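Local coordinates for protein flavodoxin (Aquifex aeolicus, PDB 2ARK) that probably serves as a low-potential electron donor to redox enzymes, carrying its electrons on a bound FMN cofactor, at residues 36-41 with 50-55; 43-48 with 72-77; 110-115 with 120-125; 127-132 with 154-159. All blocks are in the same frame, centred on the assembly; numbering follows the deposited sequence.

In the fold
The four contacts follow the chain through one flavodoxin-like fold, a parallel sheet packed with helices. Contacts 1 and 2, centres about 12 Å apart, interleave along the sequence and share helix 47-52; they touch where Val50 meets Phe74 and Lys40 meets Ala45. Contact 3 comes next, inside the unit of strand 90-97, helix 104-117 and strand 121-128, and meets contact 2 through Phe75 against Met114 and Leu115. Contact 4 ends the series on strand 121-128, with Val125 packing on Arg156 and Leu157. Contacts 2 and 4, centres about 28 Å apart, lie on opposite sides of the chain's centre, so the set samples both sides of the chain; contacts 2 and 3 both touch a second subunit.

Contact 1. Residues 36-41 with 50-55; sequences EVRLKH and VLWADG
Arg38 on strand 35-41 and Ala53, just past helix 47-52, bring their backbones nearest at 8.5 Å between CA atoms, and the contact between the segments is carried by the side chain of Trp52. The guanidinium of Arg38 lies flat on one face of this ring, planes 17° apart, with CZ 3.8 Å from the centroid of the Trp52 five-membered ring: a cation-pi stack. Bends at chi2 and chi3 fold the arginine over the indole, and its CD makes a CH-pi contact with the six-membered ring, 3.4 Å from CD to centroid. Its charge is also paired with Asp49, which probably steadies the stack. In this doubly wound alpha/beta fold the strand and the following helix are thus joined at the protein surface by a long, amphipathic arginine on an aromatic plate. Glu36 comes to the ring edge, its OE1 3.6 Å from Trp52 CZ2. One water completes the link, giving a hydrogen bond to Glu36 OE1 (2.6 Å) and accepting one from Trp52 NE1 (2.9 Å).

Contact 2. Residues 43-48 with 72-77; sequences DEATKE and KRFFDD
Phe74 points its ring edge at the loop ahead of helix 47-52, where the backbone of Ala45 and Thr46 receives it. The carbonyl oxygen Ala45 O lies near the ring plane, 3.5 Å from Phe74 CE1, and Thr46 O sits at the same rim, 4.0 Å from Phe74 CZ; aromatic C-H edges carry slight positive charge, so carbonyl oxygens are congenial neighbours. The methyl of Ala45 adds an apolar touch, its CB 3.8 Å from Phe74 CE1, and so small a side chain lets the ring near the main chain. With CG anti to the backbone N (chi1 180°), Phe74 reaches out from helix 69-78 toward the loop. The contact joins helix 69-78 to the loop leading into helix 47-52, in the flavodoxin-like alpha/beta sandwich, and Ile10 of strand 5-11 touches both Ala45 and Phe74. Were the ring cut back to an alanine methyl, the Ala45 methyl and both carbonyl oxygens would probably lose their aromatic neighbour and a gap would open between helix 69-78 and the loop. Further out, Thr46 is the N-cap of helix 47-52: its side chain caps a backbone N in the first turn, and its own N bonds to Asp49 OD2, the reciprocal pair of a capping box. Beyond the ring, Lys72 NZ, bridged to Asp76 OD2 at 3.0 Å, bonds to the carbonyl oxygens of Asn63 and Val67 of a second subunit.

Contact 3. Residues 110-115 with 120-125; sequences SILTML and FLVFGV
Apolar packing carries most of this contact, with Leu112 and Leu115, one helical turn apart, meeting Val122 and Phe120. Leu112 sends its CD2 branch against Val122, 3.7 Å from Leu112 CD2 to Val122 CB, while Leu115, further along the same helix, meets the CG1 methyl, with Leu115 CB 3.8 Å from Val122 CG1. A beta-branched residue suits the place, since its two methyls serve two leucines. Leu115 CD2 also reaches Phe120 CD2 at 3.8 Å; the phenylalanine has CG anti to its carbonyl carbon (chi1 -61°), which brings that ring flank beside the leucine. Polar contact is slight: Phe120 N gives a weak hydrogen bond to Leu115 O, 3.5 Å from N to O. Val122 and Leu112 are also packed by a third subunit, against its Val122 and Met116 respectively. This buried contact, across the short turn from helix 104-117 into strand 121-128, closes a beta-alpha-beta crossover from strand 90-97, the repeating element of the flavodoxin-like fold.

Contact 4. Residues 127-132 with 154-159; sequences DYVGKK and CRRLGR
Arg156 lays one face of its guanidinium against the CG2 methyl of Val129, 3.7 Å from Arg156 CZ to Val129 CG2, while its edge is turned to Asp127. There Arg156 NH2 donates to Asp127 OD2 at 2.9 Å, a nearly straight hydrogen bond (166°) within a salt bridge, arriving on the anti side of the carboxylate oxygen, the two planar groups standing 65° apart. Bends at its second and third torsions curl the arginine back so that its CD also lies 3.2 Å from Asp127 OD2. The contact ties helix 148-168 to the end of strand 121-128, where the chain turns a corner at Val129, an arrangement at Val129 and Gly130 that fits a classic beta bulge. A water strengthens the hold, donating to Tyr128 O (2.7 Å) and accepting from Arg156 NH2 (3.0 Å), and Arg156 NH1 is bridged to Glu152 OE1. With a leucine in its place the guanidinium is gone, which would probably cost Asp127 OD2 one of its two arginine partners and leave the water and Glu152 OE1 without the donor they have here. Asp127 has further cationic partners: OD2 is also bridged by Arg160 and OD1 by Arg185, so its buried carboxylate is probably stabilised as the anion.

Contact 1. Residues 36-41 with 50-55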
loop_
_atom_site.group_PDB
_atom_site.type_symbol
_atom_site.label_atom_id
_atom_site.label_comp_id
_atom_site.label_asym_id
_atom_site.label_seq_id
_atom_site.Cartn_x
_atom_site.Cartn_y
_atom_site.Cartn_z
ATOM N N GLU A 36 7.022 -30.948 -3.410
ATOM C CA GLU A 36 5.803 -31.497 -2.860
ATOM C C GLU A 36 4.792 -30.365 -2.544
ATOM O O GLU A 36 5.159 -29.334 -1.972
ATOM C CB GLU A 36 6.167 -32.244 -1.608
ATOM C CG GLU A 36 5.070 -33.083 -1.129
ATOM C CD GLU A 36 5.460 -33.846 0.090
ATOM O OE1 GLU A 36 6.478 -33.475 0.731
ATOM O OE2 GLU A 36 4.740 -34.810 0.398
ATOM N N VAL A 37 3.521 -30.574 -2.896
ATOM C CA VAL A 37 2.501 -29.520 -2.779
ATOM C C VAL A 37 1.276 -29.953 -1.941
ATOM O O VAL A 37 0.778 -31.057 -2.086
ATOM C CB VAL A 37 2.087 -28.994 -4.201
ATOM C CG1 VAL A 37 0.980 -27.922 -4.136
ATOM C CG2 VAL A 37 3.310 -28.455 -4.927
ATOM N N ARG A 38 0.817 -29.078 -1.052
ATOM C CA ARG A 38 -0.451 -29.291 -0.361
ATOM C C ARG A 38 -1.357 -28.188 -0.881
ATOM O O ARG A 38 -0.933 -27.036 -0.910
ATOM C CB ARG A 38 -0.279 -29.209 1.167
ATOM C CG ARG A 38 -0.379 -30.516 1.839
ATOM C CD ARG A 38 0.793 -30.896 2.751
ATOM N NE ARG A 38 0.493 -30.705 4.165
ATOM C CZ ARG A 38 0.990 -31.426 5.166
ATOM N NH1 ARG A 38 1.818 -32.434 4.955
ATOM N NH2 ARG A 38 0.625 -31.142 6.405
ATOM N N LEU A 39 -2.567 -28.542 -1.334
ATOM C CA LEU A 39 -3.598 -27.555 -1.751
ATOM C C LEU A 39 -4.781 -27.571 -0.773
ATOM O O LEU A 39 -5.461 -28.603 -0.615
ATOM C CB LEU A 39 -4.058 -27.861 -3.173
ATOM C CG LEU A 39 -5.190 -27.082 -3.845
ATOM C CD1 LEU A 39 -4.913 -25.545 -3.937
ATOM C CD2 LEU A 39 -5.490 -27.682 -5.224
ATOM N N LYS A 40 -5.017 -26.458 -0.077
ATOM C CA LYS A 40 -6.143 -26.407 0.896
ATOM C C LYS A 40 -7.015 -25.168 0.759
ATOM O O LYS A 40 -6.509 -24.101 0.531
ATOM C CB LYS A 40 -5.642 -26.476 2.345
ATOM C CG LYS A 40 -4.579 -27.539 2.634
ATOM C CD LYS A 40 -5.117 -28.805 3.251
ATOM C CE LYS A 40 -3.958 -29.840 3.393
ATOM N NZ LYS A 40 -4.145 -31.008 4.387
ATOM N N HIS A 41 -8.326 -25.320 0.893
ATOM C CA HIS A 41 -9.208 -24.189 1.175
ATOM C C HIS A 41 -8.919 -23.720 2.640
ATOM O O HIS A 41 -8.553 -24.533 3.502
ATOM C CB HIS A 41 -10.680 -24.601 0.953
ATOM C CG HIS A 41 -11.673 -23.523 1.257
ATOM N ND1 HIS A 41 -11.946 -22.490 0.387
ATOM C CD2 HIS A 41 -12.464 -23.317 2.336
ATOM C CE1 HIS A 41 -12.846 -21.682 0.925
ATOM N NE2 HIS A 41 -13.173 -22.158 2.111
ATOM N N VAL A 50 1.152 -25.057 7.728
ATOM C CA VAL A 50 1.987 -23.873 7.565
ATOM C C VAL A 50 3.370 -24.184 8.100
ATOM O O VAL A 50 4.385 -23.880 7.460
ATOM C CB VAL A 50 1.326 -22.602 8.233
ATOM C CG1 VAL A 50 2.302 -21.441 8.332
ATOM C CG2 VAL A 50 0.064 -22.183 7.451
ATOM N N LEU A 51 3.402 -24.835 9.253
ATOM C CA LEU A 51 4.640 -25.369 9.822
ATOM C C LEU A 51 5.379 -26.331 8.883
ATOM O O LEU A 51 6.601 -26.370 8.844
ATOM C CB LEU A 51 4.326 -26.080 11.135
ATOM C CG LEU A 51 3.985 -25.163 12.299
ATOM C CD1 LEU A 51 3.303 -25.971 13.411
ATOM C CD2 LEU A 51 5.268 -24.478 12.797
ATOM N N TRP A 52 4.618 -27.119 8.141
ATOM C CA TRP A 52 5.165 -28.032 7.160
ATOM C C TRP A 52 5.773 -27.276 5.975
ATOM O O TRP A 52 6.822 -27.667 5.486
ATOM C CB TRP A 52 4.049 -28.989 6.733
ATOM C CG TRP A 52 4.368 -29.885 5.607
ATOM C CD1 TRP A 52 4.951 -31.127 5.685
ATOM C CD2 TRP A 52 4.117 -29.637 4.207
ATOM N NE1 TRP A 52 5.075 -31.661 4.419
ATOM C CE2 TRP A 52 4.573 -30.770 3.496
ATOM C CE3 TRP A 52 3.535 -28.571 3.489
ATOM C CZ2 TRP A 52 4.473 -30.870 2.091
ATOM C CZ3 TRP A 52 3.429 -28.674 2.099
ATOM C CH2 TRP A 52 3.902 -29.809 1.416
ATOM N N ALA A 53 5.148 -26.179 5.545
ATOM C CA ALA A 53 5.521 -25.467 4.307
ATOM C C ALA A 53 6.869 -24.745 4.337
ATOM O O ALA A 53 7.208 -24.072 5.318
ATOM C CB ALA A 53 4.430 -24.482 3.914
ATOM N N ASP A 54 7.638 -24.874 3.257
ATOM C CA ASP A 54 8.808 -24.010 3.056
ATOM C C ASP A 54 8.371 -22.714 2.405
ATOM O O ASP A 54 8.879 -21.654 2.737
ATOM C CB ASP A 54 9.864 -24.702 2.184
ATOM C CG ASP A 54 10.453 -25.916 2.861
ATOM O OD1 ASP A 54 10.802 -25.781 4.049
ATOM O OD2 ASP A 54 10.567 -26.996 2.228
ATOM N N GLY A 55 7.430 -22.837 1.465
ATOM C CA GLY A 55 6.883 -21.749 0.693
ATOM C C GLY A 55 5.372 -21.829 0.687
ATOM O O GLY A 55 4.808 -22.924 0.737
HETATM O O HOH W 1 6.027 -34.136 3.239
#

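Contact 2. Residues 43-48 with 72-77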
loop_
_atom_site.group_PDB
_atom_site.type_symbol
_atom_site.label_atom_id
_atom_site.label_comp_id
_atom_site.label_asym_id
_atom_site.label_seq_id
_atom_site.Cartn_x
_atom_site.Cartn_y
_atom_site.Cartn_z
ATOM N N ASP A 43 -10.852 -23.084 5.159
ATOM C CA ASP A 43 -11.642 -23.820 6.164
ATOM C C ASP A 43 -11.066 -25.212 6.427
ATOM O O ASP A 43 -11.358 -25.816 7.458
ATOM C CB ASP A 43 -13.076 -24.081 5.696
ATOM C CG ASP A 43 -13.900 -22.825 5.475
ATOM O OD1 ASP A 43 -13.691 -21.783 6.152
ATOM O OD2 ASP A 43 -14.794 -22.927 4.601
ATOM N N GLU A 44 -10.293 -25.724 5.475
ATOM C CA GLU A 44 -9.638 -27.023 5.543
ATOM C C GLU A 44 -8.292 -26.931 6.266
ATOM O O GLU A 44 -7.874 -27.875 6.905
ATOM C CB GLU A 44 -9.353 -27.444 4.101
ATOM C CG GLU A 44 -9.706 -28.836 3.663
ATOM C CD GLU A 44 -9.142 -29.160 2.234
ATOM O OE1 GLU A 44 -9.090 -28.247 1.338
ATOM O OE2 GLU A 44 -8.770 -30.357 2.022
ATOM N N ALA A 45 -7.608 -25.795 6.132
ATOM C CA ALA A 45 -6.195 -25.631 6.505
ATOM C C ALA A 45 -5.905 -25.601 8.002
ATOM O O ALA A 45 -6.756 -25.212 8.807
ATOM C CB ALA A 45 -5.616 -24.386 5.845
ATOM N N THR A 46 -4.694 -26.014 8.367
ATOM C CA THR A 46 -4.299 -26.056 9.774
ATOM C C THR A 46 -2.976 -25.321 9.998
ATOM O O THR A 46 -2.198 -25.123 9.069
ATOM C CB THR A 46 -4.135 -27.509 10.282
ATOM O OG1 THR A 46 -3.162 -28.177 9.470
ATOM C CG2 THR A 46 -5.440 -28.282 10.207
ATOM N N LYS A 47 -2.722 -24.940 11.243
ATOM C CA LYS A 47 -1.436 -24.375 11.617
ATOM C C LYS A 47 -0.288 -25.345 11.295
ATOM O O LYS A 47 0.812 -24.913 11.055
ATOM C CB LYS A 47 -1.431 -23.874 13.088
ATOM C CG LYS A 47 -1.270 -24.931 14.199
ATOM C CD LYS A 47 -1.397 -24.276 15.602
ATOM C CE LYS A 47 -0.667 -25.037 16.733
ATOM N NZ LYS A 47 -1.272 -26.328 17.216
ATOM N N GLU A 48 -0.569 -26.642 11.246
ATOM C CA GLU A 48 0.446 -27.658 10.924
ATOM C C GLU A 48 0.857 -27.684 9.448
ATOM O O GLU A 48 2.007 -27.986 9.132
ATOM C CB GLU A 48 -0.012 -29.065 11.363
ATOM C CG GLU A 48 0.092 -29.338 12.870
ATOM C CD GLU A 48 -1.047 -28.707 13.688
ATOM O OE1 GLU A 48 -2.205 -28.706 13.212
ATOM O OE2 GLU A 48 -0.788 -28.224 14.815
ATOM N N LYS A 72 -8.016 -13.510 6.503
ATOM C CA LYS A 72 -7.546 -12.673 7.587
ATOM C C LYS A 72 -7.737 -13.367 8.941
ATOM O O LYS A 72 -6.831 -13.340 9.792
ATOM C CB LYS A 72 -8.273 -11.306 7.538
ATOM C CG LYS A 72 -7.732 -10.269 8.489
ATOM C CD LYS A 72 -6.364 -9.684 8.042
ATOM C CE LYS A 72 -5.483 -9.279 9.239
ATOM N NZ LYS A 72 -6.250 -8.381 10.146
ATOM N N ARG A 73 -8.882 -14.022 9.145
ATOM C CA ARG A 73 -9.154 -14.676 10.440
ATOM C C ARG A 73 -8.227 -15.873 10.676
ATOM O O ARG A 73 -7.782 -16.122 11.796
ATOM C CB ARG A 73 -10.613 -15.095 10.522
ATOM C CG ARG A 73 -11.041 -15.830 11.807
ATOM C CD ARG A 73 -11.896 -16.962 11.352
ATOM N NE ARG A 73 -13.239 -16.816 11.799
ATOM C CZ ARG A 73 -14.311 -17.427 11.301
ATOM N NH1 ARG A 73 -15.459 -17.166 11.895
ATOM N NH2 ARG A 73 -14.274 -18.245 10.232
ATOM N N PHE A 74 -7.921 -16.598 9.609
ATOM C CA PHE A 74 -7.008 -17.696 9.686
ATOM C C PHE A 74 -5.611 -17.246 10.155
ATOM O O PHE A 74 -4.980 -17.884 11.031
ATOM C CB PHE A 74 -6.924 -18.397 8.321
ATOM C CG PHE A 74 -5.985 -19.560 8.311
ATOM C CD1 PHE A 74 -6.427 -20.828 8.712
ATOM C CD2 PHE A 74 -4.658 -19.389 7.933
ATOM C CE1 PHE A 74 -5.550 -21.923 8.731
ATOM C CE2 PHE A 74 -3.781 -20.468 7.949
ATOM C CZ PHE A 74 -4.227 -21.740 8.351
ATOM N N PHE A 75 -5.126 -16.164 9.561
ATOM C CA PHE A 75 -3.864 -15.599 9.967
ATOM C C PHE A 75 -3.897 -15.013 11.360
ATOM O O PHE A 75 -2.984 -15.240 12.126
ATOM C CB PHE A 75 -3.341 -14.608 8.910
ATOM C CG PHE A 75 -2.660 -15.295 7.772
ATOM C CD1 PHE A 75 -3.403 -15.939 6.796
ATOM C CD2 PHE A 75 -1.281 -15.362 7.713
ATOM C CE1 PHE A 75 -2.778 -16.631 5.760
ATOM C CE2 PHE A 75 -0.640 -16.049 6.685
ATOM C CZ PHE A 75 -1.382 -16.685 5.706
ATOM N N ASP A 76 -4.953 -14.284 11.698
ATOM C CA ASP A 76 -5.017 -13.599 12.979
ATOM C C ASP A 76 -5.156 -14.610 14.069
ATOM O O ASP A 76 -4.484 -14.489 15.077
ATOM C CB ASP A 76 -6.203 -12.612 13.085
ATOM C CG ASP A 76 -6.009 -11.343 12.261
ATOM O OD1 ASP A 76 -4.836 -10.955 12.042
ATOM O OD2 ASP A 76 -7.041 -10.729 11.850
ATOM N N ASP A 77 -6.033 -15.595 13.868
ATOM C CA ASP A 77 -6.506 -16.423 14.971
ATOM C C ASP A 77 -5.944 -17.829 15.015
ATOM O O ASP A 77 -5.700 -18.355 16.101
ATOM C CB ASP A 77 -8.041 -16.473 15.015
ATOM C CG ASP A 77 -8.678 -15.136 15.447
ATOM O OD1 ASP A 77 -7.960 -14.147 15.784
ATOM O OD2 ASP A 77 -9.931 -15.083 15.460
#

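Contact 3. Residues 110-115 with 120-125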
loop_
_atom_site.group_PDB
_atom_site.type_symbol
_atom_site.label_atom_id
_atom_site.label_comp_id
_atom_site.label_asym_id
_atom_site.label_seq_id
_atom_site.Cartn_x
_atom_site.Cartn_y
_atom_site.Cartn_z
ATOM N N SER A 110 -2.128 -6.470 0.111
ATOM C CA SER A 110 -2.615 -6.696 1.494
ATOM C C SER A 110 -2.335 -8.116 2.010
ATOM O O SER A 110 -2.077 -8.307 3.206
ATOM C CB SER A 110 -4.107 -6.342 1.664
ATOM O OG SER A 110 -4.953 -7.366 1.151
ATOM N N ILE A 111 -2.369 -9.098 1.117
ATOM C CA ILE A 111 -1.907 -10.449 1.435
ATOM C C ILE A 111 -0.400 -10.396 1.801
ATOM O O ILE A 111 -0.004 -10.852 2.888
ATOM C CB ILE A 111 -2.177 -11.462 0.267
ATOM C CG1 ILE A 111 -3.673 -11.740 0.103
ATOM C CG2 ILE A 111 -1.412 -12.782 0.493
ATOM C CD1 ILE A 111 -4.077 -12.411 -1.217
ATOM N N LEU A 112 0.416 -9.810 0.913
ATOM C CA LEU A 112 1.843 -9.654 1.147
ATOM C C LEU A 112 2.175 -8.939 2.471
ATOM O O LEU A 112 3.136 -9.298 3.150
ATOM C CB LEU A 112 2.527 -8.957 -0.044
ATOM C CG LEU A 112 2.541 -9.777 -1.348
ATOM C CD1 LEU A 112 2.979 -8.917 -2.561
ATOM C CD2 LEU A 112 3.356 -11.060 -1.259
ATOM N N THR A 113 1.379 -7.949 2.852
ATOM C CA THR A 113 1.651 -7.232 4.077
ATOM C C THR A 113 1.357 -8.059 5.301
ATOM O O THR A 113 2.036 -7.962 6.314
ATOM C CB THR A 113 1.078 -5.762 4.092
ATOM O OG1 THR A 113 0.252 -5.530 5.249
ATOM C CG2 THR A 113 0.340 -5.469 2.864
HETATM N N MSE A 114 0.365 -8.910 5.177
HETATM C CA MSE A 114 0.007 -9.845 6.203
HETATM C C MSE A 114 1.120 -10.898 6.354
HETATM O O MSE A 114 1.547 -11.211 7.464
HETATM C CB MSE A 114 -1.311 -10.472 5.780
HETATM C CG MSE A 114 -2.038 -11.195 6.831
HETATM SE SE MSE A 114 -3.698 -12.000 6.107
HETATM C CE MSE A 114 -2.994 -13.163 4.526
ATOM N N LEU A 115 1.598 -11.411 5.231
ATOM C CA LEU A 115 2.670 -12.371 5.209
ATOM C C LEU A 115 3.958 -11.786 5.752
ATOM O O LEU A 115 4.680 -12.468 6.496
ATOM C CB LEU A 115 2.895 -12.928 3.792
ATOM C CG LEU A 115 1.718 -13.721 3.226
ATOM C CD1 LEU A 115 1.806 -13.782 1.698
ATOM C CD2 LEU A 115 1.583 -15.110 3.810
ATOM N N PHE A 120 7.972 -13.458 7.077
ATOM C CA PHE A 120 8.223 -14.195 5.835
ATOM C C PHE A 120 8.974 -13.331 4.818
ATOM O O PHE A 120 8.902 -12.101 4.844
ATOM C CB PHE A 120 6.909 -14.675 5.201
ATOM C CG PHE A 120 6.100 -15.613 6.063
ATOM C CD1 PHE A 120 6.629 -16.172 7.231
ATOM C CD2 PHE A 120 4.820 -15.977 5.664
ATOM C CE1 PHE A 120 5.899 -17.060 7.995
ATOM C CE2 PHE A 120 4.053 -16.876 6.402
ATOM C CZ PHE A 120 4.587 -17.422 7.588
ATOM N N LEU A 121 9.710 -13.999 3.937
ATOM C CA LEU A 121 10.325 -13.376 2.767
ATOM C C LEU A 121 9.283 -13.494 1.651
ATOM O O LEU A 121 8.895 -14.623 1.289
ATOM C CB LEU A 121 11.591 -14.127 2.354
ATOM C CG LEU A 121 12.988 -14.080 2.993
ATOM C CD1 LEU A 121 13.747 -12.874 2.493
ATOM C CD2 LEU A 121 13.013 -14.135 4.539
ATOM N N VAL A 122 8.817 -12.351 1.126
ATOM C CA VAL A 122 7.788 -12.326 0.080
ATOM C C VAL A 122 8.278 -11.766 -1.257
ATOM O O VAL A 122 9.261 -11.029 -1.341
ATOM C CB VAL A 122 6.510 -11.586 0.557
ATOM C CG1 VAL A 122 6.066 -12.114 1.949
ATOM C CG2 VAL A 122 6.749 -10.070 0.611
ATOM N N PHE A 123 7.578 -12.128 -2.316
ATOM C CA PHE A 123 8.027 -11.796 -3.662
ATOM C C PHE A 123 6.809 -11.767 -4.630
ATOM O O PHE A 123 5.734 -12.316 -4.334
ATOM C CB PHE A 123 9.070 -12.846 -4.132
ATOM C CG PHE A 123 8.472 -14.199 -4.363
ATOM C CD1 PHE A 123 8.266 -15.085 -3.301
ATOM C CD2 PHE A 123 8.048 -14.585 -5.632
ATOM C CE1 PHE A 123 7.683 -16.353 -3.525
ATOM C CE2 PHE A 123 7.458 -15.838 -5.843
ATOM C CZ PHE A 123 7.261 -16.699 -4.788
ATOM N N GLY A 124 7.022 -11.122 -5.773
ATOM C CA GLY A 124 6.173 -11.245 -6.959
ATOM C C GLY A 124 7.065 -11.707 -8.109
ATOM O O GLY A 124 8.244 -12.031 -7.895
ATOM N N VAL A 125 6.521 -11.746 -9.326
ATOM C CA VAL A 125 7.238 -12.319 -10.477
ATOM C C VAL A 125 7.402 -11.355 -11.624
ATOM O O VAL A 125 6.458 -10.717 -12.048
ATOM C CB VAL A 125 6.567 -13.635 -10.975
ATOM C CG1 VAL A 125 7.256 -14.157 -12.208
ATOM C CG2 VAL A 125 6.585 -14.687 -9.887
#

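Contact 4. Residues 127-132 with 154-159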
loop_
_atom_site.group_PDB
_atom_site.type_symbol
_atom_site.label_atom_id
_atom_site.label_comp_id
_atom_site.label_asym_id
_atom_site.label_seq_id
_atom_site.Cartn_x
_atom_site.Cartn_y
_atom_site.Cartn_z
ATOM N N ASP A 127 8.458 -12.212 -14.746
ATOM C CA ASP A 127 8.085 -12.880 -16.004
ATOM C C ASP A 127 6.875 -12.276 -16.697
ATOM O O ASP A 127 5.854 -12.013 -16.075
ATOM C CB ASP A 127 7.806 -14.373 -15.774
ATOM C CG ASP A 127 8.984 -15.089 -15.202
ATOM O OD1 ASP A 127 9.897 -14.394 -14.666
ATOM O OD2 ASP A 127 9.005 -16.333 -15.306
ATOM N N TYR A 128 7.027 -12.051 -18.001
ATOM C CA TYR A 128 5.886 -11.818 -18.859
ATOM C C TYR A 128 5.476 -13.121 -19.512
ATOM O O TYR A 128 6.241 -13.806 -20.198
ATOM C CB TYR A 128 6.169 -10.790 -19.910
ATOM C CG TYR A 128 5.922 -9.384 -19.475
ATOM C CD1 TYR A 128 6.705 -8.789 -18.468
ATOM C CD2 TYR A 128 4.940 -8.612 -20.106
ATOM C CE1 TYR A 128 6.500 -7.452 -18.082
ATOM C CE2 TYR A 128 4.736 -7.279 -19.751
ATOM C CZ TYR A 128 5.518 -6.711 -18.734
ATOM O OH TYR A 128 5.318 -5.405 -18.398
ATOM N N VAL A 129 4.226 -13.423 -19.292
ATOM C CA VAL A 129 3.678 -14.700 -19.533
ATOM C C VAL A 129 2.780 -14.477 -20.756
ATOM O O VAL A 129 2.345 -15.402 -21.431
ATOM C CB VAL A 129 3.006 -15.070 -18.205
ATOM C CG1 VAL A 129 1.493 -15.127 -18.274
ATOM C CG2 VAL A 129 3.730 -16.220 -17.508
ATOM N N GLY A 130 2.566 -13.206 -21.053
ATOM C CA GLY A 130 1.900 -12.751 -22.268
ATOM C C GLY A 130 2.484 -11.392 -22.614
ATOM O O GLY A 130 3.102 -10.739 -21.776
ATOM N N LYS A 131 2.278 -10.960 -23.846
ATOM C CA LYS A 131 2.898 -9.742 -24.375
ATOM C C LYS A 131 2.629 -8.546 -23.449
ATOM O O LYS A 131 3.511 -7.711 -23.236
ATOM C CB LYS A 131 2.357 -9.482 -25.777
ATOM C CG LYS A 131 3.234 -8.678 -26.677
ATOM C CD LYS A 131 2.676 -8.825 -28.102
ATOM C CE LYS A 131 3.766 -8.779 -29.177
ATOM N NZ LYS A 131 3.268 -9.435 -30.389
ATOM N N LYS A 132 1.407 -8.488 -22.914
ATOM C CA LYS A 132 0.983 -7.451 -21.964
ATOM C C LYS A 132 0.428 -8.092 -20.679
ATOM O O LYS A 132 -0.524 -7.594 -20.079
ATOM C CB LYS A 132 -0.096 -6.563 -22.604
ATOM C CG LYS A 132 0.431 -5.657 -23.654
ATOM C CD LYS A 132 -0.512 -4.508 -23.991
ATOM C CE LYS A 132 0.305 -3.334 -24.585
ATOM N NZ LYS A 132 1.482 -2.910 -23.676
ATOM N N CYS A 154 -0.790 -18.036 -13.415
ATOM C CA CYS A 154 -1.081 -18.808 -12.212
ATOM C C CYS A 154 -0.076 -19.897 -12.032
ATOM O O CYS A 154 0.466 -20.072 -10.964
ATOM C CB CYS A 154 -2.478 -19.419 -12.271
ATOM S SG CYS A 154 -3.817 -18.203 -12.137
ATOM N N ARG A 155 0.172 -20.630 -13.092
ATOM C CA ARG A 155 1.223 -21.603 -13.108
ATOM C C ARG A 155 2.587 -21.001 -12.774
ATOM O O ARG A 155 3.328 -21.562 -11.956
ATOM C CB ARG A 155 1.256 -22.271 -14.465
ATOM C CG ARG A 155 0.065 -23.144 -14.792
ATOM C CD ARG A 155 0.409 -24.052 -16.005
ATOM N NE ARG A 155 -0.807 -24.618 -16.585
ATOM C CZ ARG A 155 -1.440 -24.129 -17.652
ATOM N NH1 ARG A 155 -0.949 -23.072 -18.303
ATOM N NH2 ARG A 155 -2.564 -24.710 -18.087
ATOM N N ARG A 156 2.920 -19.867 -13.383
ATOM C CA ARG A 156 4.236 -19.260 -13.164
ATOM C C ARG A 156 4.526 -18.905 -11.696
ATOM O O ARG A 156 5.664 -19.094 -11.215
ATOM C CB ARG A 156 4.461 -18.029 -14.049
ATOM C CG ARG A 156 5.913 -17.537 -14.023
ATOM C CD ARG A 156 6.866 -18.636 -14.586
ATOM N NE ARG A 156 6.276 -19.199 -15.792
ATOM C CZ ARG A 156 6.465 -18.720 -17.015
ATOM N NH1 ARG A 156 5.852 -19.288 -18.030
ATOM N NH2 ARG A 156 7.275 -17.699 -17.227
ATOM N N LEU A 157 3.508 -18.382 -11.004
ATOM C CA LEU A 157 3.613 -18.111 -9.582
ATOM C C LEU A 157 4.093 -19.314 -8.778
ATOM O O LEU A 157 5.050 -19.208 -8.027
ATOM C CB LEU A 157 2.289 -17.595 -9.028
ATOM C CG LEU A 157 2.456 -17.046 -7.586
ATOM C CD1 LEU A 157 3.245 -15.668 -7.517
ATOM C CD2 LEU A 157 1.131 -16.978 -6.904
ATOM N N GLY A 158 3.418 -20.459 -8.943
ATOM C CA GLY A 158 3.760 -21.678 -8.223
ATOM C C GLY A 158 5.132 -22.197 -8.599
ATOM O O GLY A 158 5.867 -22.690 -7.733
ATOM N N ARG A 159 5.451 -22.096 -9.894
ATOM C CA ARG A 159 6.768 -22.403 -10.477
ATOM C C ARG A 159 7.889 -21.619 -9.791
ATOM O O ARG A 159 8.882 -22.202 -9.361
ATOM C CB ARG A 159 6.775 -21.998 -11.956
ATOM C CG ARG A 159 7.545 -22.854 -12.923
ATOM C CD ARG A 159 8.883 -23.409 -12.461
ATOM N NE ARG A 159 8.891 -24.836 -12.728
ATOM C CZ ARG A 159 9.628 -25.494 -13.617
ATOM N NH1 ARG A 159 10.561 -24.918 -14.352
ATOM N NH2 ARG A 159 9.437 -26.783 -13.724
HETATM O O HOH W 2 7.122 -16.302 -19.862
#